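Local coordinates for protein diffuse adherence adhesin (Escherichia coli, PDB 4MEE) that mediates bacterial attachment to human and other mammalian cells, its C-terminal beta-barrel unit, modelled here, serving to carry the adhesive part across the outer membrane, at residues E399-H404 with Q426-T431; P340-V345 with I370-G375; G238-A243 with D261-G266. One frame throughout, in Å; residues are numbered along the deposited sequence.

Contact 1 of 3, residues E399-H404 with Q426-T431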
# COMPACT_ATOMS: atom_id res chain seq x y z
N GLU A 399 4.37 11.31 -10.01
CA GLU A 399 3.22 11.54 -9.14
C GLU A 399 3.62 12.04 -7.76
O GLU A 399 4.62 11.59 -7.19
CB GLU A 399 2.38 10.27 -9.03
CG GLU A 399 0.99 10.49 -8.46
CD GLU A 399 0.20 9.20 -8.27
OE1 GLU A 399 0.33 8.28 -9.11
OE2 GLU A 399 -0.55 9.11 -7.28
N ALA A 400 2.83 12.98 -7.23
CA ALA A 400 3.03 13.52 -5.89
C ALA A 400 1.73 13.48 -5.10
O ALA A 400 0.68 13.89 -5.60
CB ALA A 400 3.57 14.94 -5.96
N ASN A 401 1.80 12.97 -3.87
CA ASN A 401 0.62 12.79 -3.03
C ASN A 401 0.80 13.29 -1.59
O ASN A 401 1.92 13.32 -1.07
CB ASN A 401 0.19 11.32 -2.99
CG ASN A 401 -0.45 10.86 -4.28
OD1 ASN A 401 -1.32 11.53 -4.84
ND2 ASN A 401 -0.04 9.69 -4.76
N TRP A 402 -0.31 13.66 -0.98
CA TRP A 402 -0.35 13.97 0.44
C TRP A 402 -1.12 12.88 1.18
O TRP A 402 -2.30 12.63 0.91
CB TRP A 402 -0.96 15.36 0.68
CG TRP A 402 -1.32 15.66 2.11
CD1 TRP A 402 -0.56 15.43 3.23
CD2 TRP A 402 -2.54 16.26 2.58
NE1 TRP A 402 -1.23 15.84 4.35
CE2 TRP A 402 -2.44 16.35 3.99
CE3 TRP A 402 -3.70 16.72 1.95
CZ2 TRP A 402 -3.47 16.89 4.78
CZ3 TRP A 402 -4.72 17.26 2.73
CH2 TRP A 402 -4.59 17.33 4.13
N ILE A 403 -0.45 12.22 2.11
CA ILE A 403 -1.06 11.16 2.88
C ILE A 403 -1.45 11.68 4.25
O ILE A 403 -0.63 12.27 4.95
CB ILE A 403 -0.11 9.96 3.05
CG1 ILE A 403 0.23 9.36 1.69
CG2 ILE A 403 -0.73 8.91 3.96
CD1 ILE A 403 1.53 8.59 1.68
N HIS A 404 -2.70 11.47 4.61
CA HIS A 404 -3.21 11.83 5.91
C HIS A 404 -3.75 10.57 6.55
O HIS A 404 -4.38 9.77 5.87
CB HIS A 404 -4.32 12.86 5.77
CG HIS A 404 -4.97 13.23 7.07
ND1 HIS A 404 -4.32 13.96 8.04
CD2 HIS A 404 -6.21 12.99 7.55
CE1 HIS A 404 -5.13 14.15 9.06
NE2 HIS A 404 -6.28 13.57 8.79
N GLN A 426 2.05 12.53 5.79
CA GLN A 426 3.22 12.10 5.05
C GLN A 426 3.21 12.67 3.65
O GLN A 426 2.15 12.99 3.13
CB GLN A 426 3.26 10.58 4.96
CG GLN A 426 3.73 9.89 6.22
CD GLN A 426 3.73 8.38 6.08
OE1 GLN A 426 2.71 7.78 5.74
NE2 GLN A 426 4.87 7.77 6.36
N GLY A 427 4.39 12.78 3.05
CA GLY A 427 4.52 13.17 1.65
C GLY A 427 4.95 12.00 0.79
O GLY A 427 5.85 11.25 1.15
N GLU A 428 4.31 11.82 -0.36
CA GLU A 428 4.63 10.68 -1.19
C GLU A 428 5.02 11.10 -2.59
O GLU A 428 4.40 11.98 -3.17
CB GLU A 428 3.45 9.72 -1.22
CG GLU A 428 3.66 8.47 -2.06
CD GLU A 428 2.35 7.79 -2.37
OE1 GLU A 428 1.33 8.50 -2.50
OE2 GLU A 428 2.32 6.55 -2.47
N ILE A 429 6.06 10.47 -3.12
CA ILE A 429 6.49 10.74 -4.48
C ILE A 429 6.68 9.44 -5.23
O ILE A 429 7.47 8.59 -4.82
CB ILE A 429 7.80 11.53 -4.52
CG1 ILE A 429 8.22 11.78 -5.97
CG2 ILE A 429 8.89 10.78 -3.79
CD1 ILE A 429 7.73 13.08 -6.54
N LYS A 430 5.97 9.30 -6.34
CA LYS A 430 6.04 8.10 -7.16
C LYS A 430 6.61 8.45 -8.51
O LYS A 430 6.53 9.60 -8.95
CB LYS A 430 4.66 7.50 -7.34
CG LYS A 430 3.99 7.11 -6.03
CD LYS A 430 3.02 5.96 -6.23
CE LYS A 430 1.58 6.44 -6.28
NZ LYS A 430 0.77 5.62 -7.23
N THR A 431 7.19 7.46 -9.17
CA THR A 431 7.63 7.59 -10.55
C THR A 431 7.90 6.22 -11.12
O THR A 431 8.17 5.29 -10.38
CB THR A 431 8.92 8.43 -10.67
OG1 THR A 431 9.29 8.51 -12.05
CG2 THR A 431 10.05 7.79 -9.88
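Different first torsions bring Asn401 and Glu428 together: CG of Asn401 is anti to its carbonyl carbon (chi1 -73°), whereas CG of Glu428 is anti to its backbone N (chi1 180°). The two side chains then run alongside each other, pointing the same way, and Asn401 ND2 donates to Glu428 OE1 at 2.9 Å. The amide and carboxylate planes are 47° apart, and the donor approaches that oxygen from above the carboxylate plane. Asn401 ND2 also gives a bond of 2.6 Å to Glu399 OE2, two residues back on its own strand, reaching it on the anti side but well out of the carboxylate plane. One amide nitrogen thus grips two carboxylates, which probably eases the repulsion between them.

Glu399 and Lys430 lie side by side at the next hydrogen-bonded pair. Glu399 OE1 and Lys430 NZ form a salt bridge at 3.3 Å, weak as a hydrogen bond, and CE of the lysine sits close to both carboxylate oxygens. At the other end of the row Ile403 CD1 packs on Glu428 CB at 3.7 Å, and Ile403 CB meets Gln426 CB. Beneath all this, paired backbone bonds join Glu399 with Lys430, Asn401 with Glu428, and Ile403 with Gln426.

Second partners tie the polar row to its surroundings: Arg377 for Glu399 OE1, Lys373 for Glu428 OE2 and His341 for Asn401 OD1. Ala400, Trp402, Gly427 and Ile429 occupy the surface on the reverse of the strands. The charged and amide cluster lies on the inner face of the autotransporter barrel, and this alternation of a polar interior with a largely apolar exterior, consistent with contact to lipid, is characteristic of outer-membrane beta-barrels.

Contact 2 of 3, residues P340-V345 with I370-G375; sequences PHLQAV and IQTKAG
Three hydrogen-bonded pairs, His341 with Gly375, Gln343 with Lys373 and Val345 with Gln371, zip the two strands together almost exactly antiparallel, their axes 172° apart and 4.6 Å at closest approach. His341 N to Gly375 O is 2.7 Å, and this same carbonyl oxygen meets the side chain of the histidine as well. CG of His341 sits between its backbone N and carbonyl carbon (chi1 58°); the end of the side chain comes nearer the partner strand than CB does. One ring face lies over the glycine with Gly375 O above its centre, 3.7 Å from His341 CG. His341 NE2 is bonded to Asn401 OD1 of the neighbouring strand.

Gln343 and Lys373 point the same way on the same buried face, and their touch is between amide oxygen and methylene: Gln343 OE1 lies 3.6 Å from Lys373 CD. The lysine chain is extended and carries NZ away from the strand pair to a salt bridge with Asp167, inside the barrel. Val345 and Gln371 end this face beside Leu165.

On the reverse, Leu342 CD1 touches both Thr372 CG2 and Ala374 CB, 4.0 Å from each, making an apolar patch on the surface.

The histidine lying over a cross-strand glycine recalls the aromatic-glycine pairing found in beta sheets. In this protein it lies in the wall of the autotransporter barrel, whose polar lining faces the segment threaded through its pore.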
# COMPACT_ATOMS: atom_id res chain seq x y z
N PRO A 340 -5.40 15.20 -11.40
CA PRO A 340 -5.68 15.41 -9.98
C PRO A 340 -6.60 14.31 -9.47
O PRO A 340 -7.57 13.96 -10.14
CB PRO A 340 -6.39 16.77 -9.95
CG PRO A 340 -7.01 16.90 -11.30
CD PRO A 340 -6.09 16.19 -12.25
N HIS A 341 -6.28 13.75 -8.30
CA HIS A 341 -7.03 12.61 -7.77
C HIS A 341 -7.12 12.58 -6.24
O HIS A 341 -6.31 13.20 -5.55
CB HIS A 341 -6.45 11.29 -8.29
CG HIS A 341 -5.01 11.09 -7.95
ND1 HIS A 341 -4.00 11.26 -8.88
CD2 HIS A 341 -4.40 10.74 -6.79
CE1 HIS A 341 -2.83 11.02 -8.30
NE2 HIS A 341 -3.05 10.71 -7.03
N LEU A 342 -8.11 11.84 -5.73
CA LEU A 342 -8.35 11.70 -4.30
C LEU A 342 -8.72 10.25 -3.99
O LEU A 342 -9.51 9.64 -4.71
CB LEU A 342 -9.48 12.65 -3.87
CG LEU A 342 -10.04 12.61 -2.44
CD1 LEU A 342 -9.07 13.20 -1.43
CD2 LEU A 342 -11.37 13.34 -2.39
N GLN A 343 -8.14 9.70 -2.93
CA GLN A 343 -8.34 8.30 -2.54
C GLN A 343 -8.48 8.16 -1.02
O GLN A 343 -7.76 8.81 -0.26
CB GLN A 343 -7.17 7.44 -3.04
CG GLN A 343 -7.33 5.94 -2.80
CD GLN A 343 -6.06 5.15 -3.03
OE1 GLN A 343 -4.97 5.70 -3.17
NE2 GLN A 343 -6.20 3.83 -3.09
N ALA A 344 -9.41 7.31 -0.59
CA ALA A 344 -9.61 7.01 0.83
C ALA A 344 -9.62 5.50 1.08
O ALA A 344 -10.26 4.75 0.33
CB ALA A 344 -10.90 7.64 1.34
N VAL A 345 -8.91 5.07 2.12
CA VAL A 345 -8.82 3.65 2.48
C VAL A 345 -9.22 3.43 3.95
O VAL A 345 -8.76 4.14 4.84
CB VAL A 345 -7.39 3.09 2.26
CG1 VAL A 345 -7.34 1.60 2.55
CG2 VAL A 345 -6.91 3.36 0.84
N ILE A 370 -8.32 5.65 8.85
CA ILE A 370 -8.69 6.05 7.49
C ILE A 370 -7.54 6.82 6.84
O ILE A 370 -7.23 7.95 7.23
CB ILE A 370 -10.01 6.85 7.44
CG1 ILE A 370 -11.19 5.98 7.86
CG2 ILE A 370 -10.26 7.40 6.04
CD1 ILE A 370 -12.45 6.74 8.19
N GLN A 371 -6.89 6.18 5.87
CA GLN A 371 -5.82 6.81 5.10
C GLN A 371 -6.40 7.55 3.90
O GLN A 371 -7.12 6.97 3.09
CB GLN A 371 -4.78 5.78 4.65
CG GLN A 371 -3.59 6.39 3.93
CD GLN A 371 -2.42 5.43 3.81
OE1 GLN A 371 -2.12 4.94 2.72
NE2 GLN A 371 -1.75 5.17 4.92
N THR A 372 -6.09 8.84 3.79
CA THR A 372 -6.55 9.65 2.68
C THR A 372 -5.36 10.13 1.85
O THR A 372 -4.38 10.67 2.38
CB THR A 372 -7.38 10.87 3.15
OG1 THR A 372 -8.14 10.51 4.30
CG2 THR A 372 -8.33 11.33 2.05
N LYS A 373 -5.45 9.89 0.54
CA LYS A 373 -4.44 10.34 -0.40
C LYS A 373 -5.04 11.37 -1.35
O LYS A 373 -6.08 11.13 -1.96
CB LYS A 373 -3.87 9.15 -1.19
CG LYS A 373 -2.99 8.22 -0.37
CD LYS A 373 -2.29 7.20 -1.26
CE LYS A 373 -1.27 6.39 -0.47
NZ LYS A 373 -0.46 5.50 -1.34
N ALA A 374 -4.39 12.52 -1.44
CA ALA A 374 -4.78 13.57 -2.37
C ALA A 374 -3.55 13.98 -3.17
O ALA A 374 -2.50 14.24 -2.60
CB ALA A 374 -5.35 14.77 -1.63
N GLY A 375 -3.68 14.02 -4.49
CA GLY A 375 -2.52 14.32 -5.32
C GLY A 375 -2.79 14.54 -6.79
O GLY A 375 -3.93 14.57 -7.23

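Contact 3 of 3, residues G238-A243 with D261-G266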
# COMPACT_ATOMS: atom_id res chain seq x y z
N GLY A 238 -6.12 -11.39 -5.45
CA GLY A 238 -5.67 -12.17 -4.30
C GLY A 238 -4.19 -11.96 -4.15
O GLY A 238 -3.56 -11.52 -5.09
N GLY A 239 -3.61 -12.25 -2.99
CA GLY A 239 -2.17 -12.03 -2.83
C GLY A 239 -1.56 -12.78 -1.68
O GLY A 239 -2.26 -13.32 -0.86
N TYR A 240 -0.24 -12.84 -1.62
CA TYR A 240 0.46 -13.42 -0.51
C TYR A 240 1.61 -12.51 -0.22
O TYR A 240 2.28 -12.09 -1.13
CB TYR A 240 1.01 -14.79 -0.88
CG TYR A 240 2.15 -15.19 -0.00
CD1 TYR A 240 1.92 -15.57 1.29
CD2 TYR A 240 3.44 -15.17 -0.46
CE1 TYR A 240 2.94 -15.92 2.10
CE2 TYR A 240 4.46 -15.51 0.34
CZ TYR A 240 4.20 -15.89 1.62
OH TYR A 240 5.20 -16.25 2.44
N ALA A 241 1.87 -12.20 1.04
CA ALA A 241 2.95 -11.28 1.34
C ALA A 241 3.68 -11.70 2.55
O ALA A 241 3.16 -12.43 3.33
CB ALA A 241 2.37 -9.93 1.58
N ASN A 242 4.88 -11.19 2.75
CA ASN A 242 5.61 -11.56 3.93
C ASN A 242 6.62 -10.51 4.38
O ASN A 242 7.26 -9.90 3.56
CB ASN A 242 6.30 -12.87 3.69
CG ASN A 242 7.71 -12.83 4.16
OD1 ASN A 242 8.42 -11.88 3.88
ND2 ASN A 242 8.12 -13.84 4.90
N ALA A 243 6.82 -10.32 5.68
CA ALA A 243 7.75 -9.30 6.12
C ALA A 243 8.54 -9.68 7.34
O ALA A 243 8.12 -10.49 8.11
CB ALA A 243 6.99 -8.05 6.41
N ASP A 261 3.38 -13.22 7.92
CA ASP A 261 3.02 -13.87 6.67
C ASP A 261 1.56 -13.70 6.53
O ASP A 261 0.85 -13.93 7.47
CB ASP A 261 3.24 -15.35 6.79
CG ASP A 261 4.57 -15.75 6.31
OD1 ASP A 261 4.75 -15.82 5.09
OD2 ASP A 261 5.46 -15.99 7.16
N GLY A 262 1.09 -13.31 5.36
CA GLY A 262 -0.32 -12.99 5.23
C GLY A 262 -0.89 -13.41 3.92
O GLY A 262 -0.15 -13.83 3.05
N TYR A 263 -2.21 -13.33 3.78
CA TYR A 263 -2.91 -13.67 2.55
C TYR A 263 -4.07 -12.72 2.34
O TYR A 263 -4.59 -12.18 3.29
CB TYR A 263 -3.45 -15.09 2.63
CG TYR A 263 -2.39 -16.14 2.62
CD1 TYR A 263 -2.03 -16.74 1.44
CD2 TYR A 263 -1.76 -16.52 3.78
CE1 TYR A 263 -1.06 -17.69 1.42
CE2 TYR A 263 -0.79 -17.46 3.76
CZ TYR A 263 -0.45 -18.04 2.58
OH TYR A 263 0.51 -18.98 2.56
N SER A 264 -4.48 -12.49 1.09
CA SER A 264 -5.62 -11.61 0.84
C SER A 264 -6.50 -12.10 -0.29
O SER A 264 -6.07 -12.87 -1.12
CB SER A 264 -5.15 -10.19 0.55
OG SER A 264 -5.00 -9.99 -0.84
N VAL A 265 -7.76 -11.68 -0.30
CA VAL A 265 -8.60 -12.02 -1.40
C VAL A 265 -9.72 -11.02 -1.45
O VAL A 265 -10.20 -10.59 -0.43
CB VAL A 265 -9.27 -13.34 -1.16
CG1 VAL A 265 -10.54 -13.06 -0.40
CG2 VAL A 265 -9.60 -13.97 -2.48
N GLY A 266 -10.17 -10.68 -2.63
CA GLY A 266 -11.20 -9.68 -2.70
C GLY A 266 -11.58 -9.37 -4.12
O GLY A 266 -11.17 -10.06 -5.03
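Hydrogen bonds come first, one between side chains and the rest between backbones: Tyr240 OH donates to Asp261 OD1 at 2.7 Å, meeting that oxygen nearly on the line of its C-O bond. CG of Tyr240 is anti to the backbone N (chi1 157°); the side chain crosses that of Asp261 obliquely, the ring plane only 21° from the carboxylate. The backbones pair through Gly239 with Ser264 and Ala241 with Gly262. Gly262 N lies 3.0 Å from Ala241 O. The return bond is longer, with Ala241 N 3.3 Å from Gly262 O.

Aromatic contact follows. Tyr240 CD1 comes down over one face of the Tyr263 ring, toward its rim, and approaches Tyr263 CE1 to 3.7 Å. With planes at 46° and centroids 5.2 Å apart, the pair is oblique.

Van der Waals packing brings the methylene carbon Asn242 CB to 3.6 Å from Asp261 OD1, the two side chains lying alongside each other.

These strands form the hairpin 230-249 and 255-272 of the barrel wall. Strand 206-226 flanks it through backbone bonds from Tyr240 to Asn215, while strand 280-298 lies beyond the other edge, with Trp291 touching Tyr263 and Val265. On the opposite face, Ala241 and Ser264 both pack on Phe164, just past the end of helix 149-162.

Following the chain from the N terminus, contact 3 comes first, closing the hairpin between 238-243 and 261-266. Contact 2 then closes an excursion of 24 residues and contact 1 one of 21. They come strictly in series, neither nested nor crossed. The last two excursions are tied together, since strand 361-365 pairs with strand 410-413. Contacts 1 and 2 also adjoin directly: strands 370-383 and 397-405 are neighbours, and Trp402 N lies 2.8 Å from Ala374 O, a probable hydrogen bond. Contact 3 is on the opposite side of the chain's centre, its own centre about 24 Å from that of contact 1, so the three sample facing walls of one barrel.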